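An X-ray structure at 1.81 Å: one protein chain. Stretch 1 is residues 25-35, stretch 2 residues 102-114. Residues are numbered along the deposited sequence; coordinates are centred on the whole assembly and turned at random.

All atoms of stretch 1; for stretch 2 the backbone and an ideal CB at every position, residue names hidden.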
# COMPACT_ATOMS: atom_id res chain seq x y z
N PHE A 25 0.52 -15.99 8.21
CA PHE A 25 -0.25 -16.29 7.02
C PHE A 25 0.06 -17.68 6.47
O PHE A 25 0.21 -17.91 5.26
CB PHE A 25 0.03 -15.18 6.01
CG PHE A 25 -0.30 -13.76 6.34
CD1 PHE A 25 -0.59 -13.28 7.61
CD2 PHE A 25 -0.27 -12.81 5.32
CE1 PHE A 25 -0.89 -11.96 7.85
CE2 PHE A 25 -0.57 -11.48 5.54
CZ PHE A 25 -0.88 -11.04 6.80
N GLY A 26 0.32 -18.68 7.31
CA GLY A 26 0.67 -20.01 6.86
C GLY A 26 2.09 -20.19 6.36
O GLY A 26 2.42 -21.22 5.77
N CYS A 27 2.95 -19.20 6.54
CA CYS A 27 4.36 -19.25 6.16
C CYS A 27 5.11 -19.46 7.46
O CYS A 27 4.70 -18.90 8.48
CB CYS A 27 4.78 -17.98 5.43
SG CYS A 27 4.28 -17.96 3.69
N GLU A 28 6.17 -20.25 7.48
CA GLU A 28 6.88 -20.58 8.70
C GLU A 28 8.38 -20.32 8.61
O GLU A 28 9.21 -21.16 8.96
CB GLU A 28 6.65 -22.08 9.00
CG GLU A 28 5.23 -22.30 9.52
CD GLU A 28 4.82 -23.74 9.67
OE1 GLU A 28 5.68 -24.65 9.67
OE2 GLU A 28 3.58 -23.94 9.78
N GLY A 29 8.72 -19.16 8.12
CA GLY A 29 10.08 -18.72 7.95
C GLY A 29 10.68 -18.02 9.15
O GLY A 29 10.06 -17.73 10.18
N GLY A 30 11.92 -17.62 8.99
CA GLY A 30 12.71 -16.94 10.00
C GLY A 30 12.38 -15.45 10.13
O GLY A 30 12.80 -14.80 11.08
N ASN A 31 11.68 -14.90 9.14
CA ASN A 31 11.33 -13.48 9.09
C ASN A 31 12.45 -12.54 9.45
O ASN A 31 12.32 -11.63 10.29
CB ASN A 31 10.05 -13.32 9.96
CG ASN A 31 9.24 -12.08 9.63
OD1 ASN A 31 9.21 -11.61 8.49
ND2 ASN A 31 8.60 -11.44 10.60
N THR A 32 13.65 -12.75 8.87
CA THR A 32 14.81 -11.92 9.17
C THR A 32 15.27 -11.15 7.92
O THR A 32 15.33 -11.81 6.90
CB THR A 32 16.00 -12.84 9.56
OG1 THR A 32 15.63 -13.50 10.80
CG2 THR A 32 17.28 -12.09 9.87
N SER A 33 15.63 -9.89 8.08
CA SER A 33 16.07 -9.12 6.91
C SER A 33 17.50 -9.53 6.58
O SER A 33 18.28 -9.79 7.48
CB SER A 33 16.07 -7.64 7.24
OG SER A 33 16.84 -7.28 8.38
N PRO A 34 17.80 -9.66 5.30
CA PRO A 34 19.19 -9.93 4.90
C PRO A 34 20.10 -8.73 5.05
O PRO A 34 19.69 -7.55 5.02
CB PRO A 34 18.97 -10.32 3.43
CG PRO A 34 17.91 -9.32 3.01
CD PRO A 34 16.89 -9.43 4.14
N SER A 35 21.43 -8.98 5.18
CA SER A 35 22.37 -7.87 5.24
C SER A 35 22.43 -7.24 3.83
O SER A 35 22.11 -7.87 2.84
CB SER A 35 23.81 -8.27 5.62
OG SER A 35 24.32 -9.13 4.61
N UNK A 102 1.29 -4.73 8.47
CA UNK A 102 0.74 -3.94 9.55
C UNK A 102 1.71 -3.61 10.67
O UNK A 102 1.18 -3.25 11.72
CB UNK A 102 -0.46 -4.68 10.14
N UNK A 103 3.01 -3.79 10.48
CA UNK A 103 3.96 -3.41 11.52
C UNK A 103 5.18 -2.70 10.95
O UNK A 103 5.49 -2.81 9.76
CB UNK A 103 4.40 -4.65 12.30
N UNK A 104 5.88 -1.99 11.86
CA UNK A 104 7.08 -1.26 11.48
C UNK A 104 8.33 -2.15 11.64
O UNK A 104 8.94 -2.18 12.69
CB UNK A 104 7.21 0.01 12.32
N UNK A 105 8.71 -2.81 10.57
CA UNK A 105 9.82 -3.79 10.66
C UNK A 105 9.76 -4.57 9.36
O UNK A 105 8.89 -4.32 8.48
CB UNK A 105 9.71 -4.71 11.88
N UNK A 106 10.74 -5.40 9.12
CA UNK A 106 10.82 -6.24 7.94
C UNK A 106 9.86 -7.39 8.08
O UNK A 106 9.76 -8.04 9.10
CB UNK A 106 12.25 -6.75 7.72
N UNK A 107 9.13 -7.64 7.00
CA UNK A 107 8.25 -8.82 6.94
C UNK A 107 8.65 -9.58 5.67
O UNK A 107 8.79 -8.98 4.60
CB UNK A 107 6.77 -8.44 6.93
N UNK A 108 8.96 -10.89 5.80
CA UNK A 108 9.50 -11.63 4.66
C UNK A 108 8.51 -12.06 3.60
O UNK A 108 7.39 -11.58 3.55
CB UNK A 108 10.21 -12.88 5.18
N UNK A 109 8.97 -12.90 2.68
CA UNK A 109 8.13 -13.31 1.57
C UNK A 109 7.03 -14.25 2.05
O UNK A 109 7.30 -15.08 2.89
CB UNK A 109 8.97 -13.98 0.48
N UNK A 110 5.91 -14.22 1.36
CA UNK A 110 4.87 -15.21 1.66
C UNK A 110 3.87 -15.23 0.51
O UNK A 110 2.76 -14.75 0.64
CB UNK A 110 4.17 -14.90 2.98
N UNK A 111 4.30 -15.72 -0.65
CA UNK A 111 3.47 -15.80 -1.84
C UNK A 111 2.43 -16.90 -1.76
O UNK A 111 2.60 -17.86 -1.01
CB UNK A 111 4.35 -16.02 -3.07
N UNK A 112 1.36 -16.77 -2.55
CA UNK A 112 0.35 -17.80 -2.61
C UNK A 112 0.94 -19.13 -3.06
O UNK A 112 1.82 -19.18 -3.94
CB UNK A 112 -0.78 -17.38 -3.55
N UNK A 113 0.43 -20.21 -2.48
CA UNK A 113 0.90 -21.54 -2.88
C UNK A 113 0.61 -21.77 -4.36
O UNK A 113 -0.47 -21.43 -4.85
CB UNK A 113 0.24 -22.63 -2.03
N UNK A 114 1.58 -22.31 -5.08
CA UNK A 114 1.40 -22.60 -6.50
C UNK A 114 1.57 -21.44 -7.45
O UNK A 114 1.46 -21.63 -8.66
CB UNK A 114 0.00 -23.19 -6.71

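Position 102 lies out of reach of stretch 1, so the visible evidence is its backbone: phi 108° and psi 15° favour a residue without a CB. It is Gly 102.

Position 103 points its CA-to-CB bond toward stretch 1, yet its ideal CB finds nothing there within 5.5 Å. The ideal CB at 103 lies about 8.2 Å from Asn 31 ND2, a donor, so the position suits a long side chain ending in an acceptor; a tyrosine hydroxyl meets both needs. The residue is Tyr 103, with chi1 p. Asn 31 ND2 donates to Tyr 103 OH at 3.1 Å, almost straight at 174°, and Tyr 103 OH in turn donates to the backbone O of position 106 at 2.7 Å, so it links the asparagine to the backbone of its own stretch.

Positions 104 and 105 are out of reach, and stretch 1 sets no preference at either. At 105 the extended backbone, with phi 167°, is most easily adopted by glycine. They are Ala 104 and Gly 105.

Position 106 faces stretch 1, its ideal CB 4.0 Å from Ser 33 CB. The backbone from Thr 32 to Pro 34 offers a broad surface that would suit a large apolar group, aromatic or a long aliphatic. Phe 106, chi1 t, lays its ring along it. Ser 33 CA sits 3.7 Å from the ring centroid and only 8° off the normal, a CH-pi contact over the face, while Pro 34 CD packs 4.2 Å from Phe 106 CE1. The backbone contributes too: one water donates to both Asn 31 O (2.9 Å) and Phe 106 O (2.8 Å).

Position 107 directs its CA-to-CB bond away, so a small side chain would be tolerable as far as stretch 1 is concerned. Gly 107 brings its CA to 3.3 Å from Asn 31 OD1.

Position 108 turns toward stretch 1, and an ideal CB would lie 3.7 Å from Asn 31 OD1; glycine or alanine looks the safest choice beside that oxygen. The backbone does the work here: Gly 108 N donates to Asn 31 OD1 at 2.8 Å and 152°. The two ends of one amide thus bind a backbone NH and a tyrosine hydroxyl.

Position 109 points away and could take many residues; it is Ala 109.

Position 110 is the most constrained. Its ideal CB lies 3.1 Å from Cys 27 SG, too near for an ordinary nonbonded contact but natural for a disulfide. Cys 110, chi1 t, makes it: Cys 110 SG to Cys 27 SG is 2.1 Å, with chi3 at 92°, close to the relaxed value. Cys 110 SG also packs 4.1 Å from Phe 25 CB.

Positions 111 and 112 point away, and their phi values of -74° and -60° admit proline: Pro 111 and Pro 112.

Position 113 starts sideways, suiting a long side chain that bends back. Lys 113 does so, bringing NZ to 4.4 Å from Gly 26 O, too far for a hydrogen bond.

Position 114, at phi 81°, favours glycine, and Gly 114 touches nothing in stretch 1.

Stretch 2 102-114: GYAGFGGACPPKG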
# COMPACT_ATOMS: atom_id res chain seq x y z
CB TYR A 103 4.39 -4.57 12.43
CG TYR A 103 5.08 -5.70 11.73
CD1 TYR A 103 6.47 -5.66 11.70
CD2 TYR A 103 4.44 -6.79 11.15
CE1 TYR A 103 7.18 -6.69 11.10
CE2 TYR A 103 5.13 -7.84 10.56
CZ TYR A 103 6.52 -7.74 10.54
OH TYR A 103 7.27 -8.75 9.94
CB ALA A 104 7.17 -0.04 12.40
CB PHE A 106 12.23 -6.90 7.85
CG PHE A 106 12.35 -7.95 6.78
CD1 PHE A 106 12.57 -7.53 5.44
CD2 PHE A 106 12.27 -9.30 7.08
CE1 PHE A 106 12.76 -8.48 4.45
CE2 PHE A 106 12.44 -10.23 6.09
CZ PHE A 106 12.69 -9.83 4.77
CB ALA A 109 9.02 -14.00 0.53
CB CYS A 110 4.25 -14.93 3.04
SG CYS A 110 3.11 -16.26 3.54
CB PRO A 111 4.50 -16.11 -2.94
CG PRO A 111 5.52 -16.94 -2.25
CD PRO A 111 5.64 -16.33 -0.86
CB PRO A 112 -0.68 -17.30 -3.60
CG PRO A 112 -0.38 -15.87 -3.86
CD PRO A 112 1.07 -15.67 -3.49
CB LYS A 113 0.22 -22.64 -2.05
CG LYS A 113 0.29 -22.44 -0.54
CD LYS A 113 0.54 -23.77 0.18
CE LYS A 113 0.13 -23.66 1.64
NZ LYS A 113 1.29 -23.99 2.52
O HOH W 1 11.65 -8.92 10.95
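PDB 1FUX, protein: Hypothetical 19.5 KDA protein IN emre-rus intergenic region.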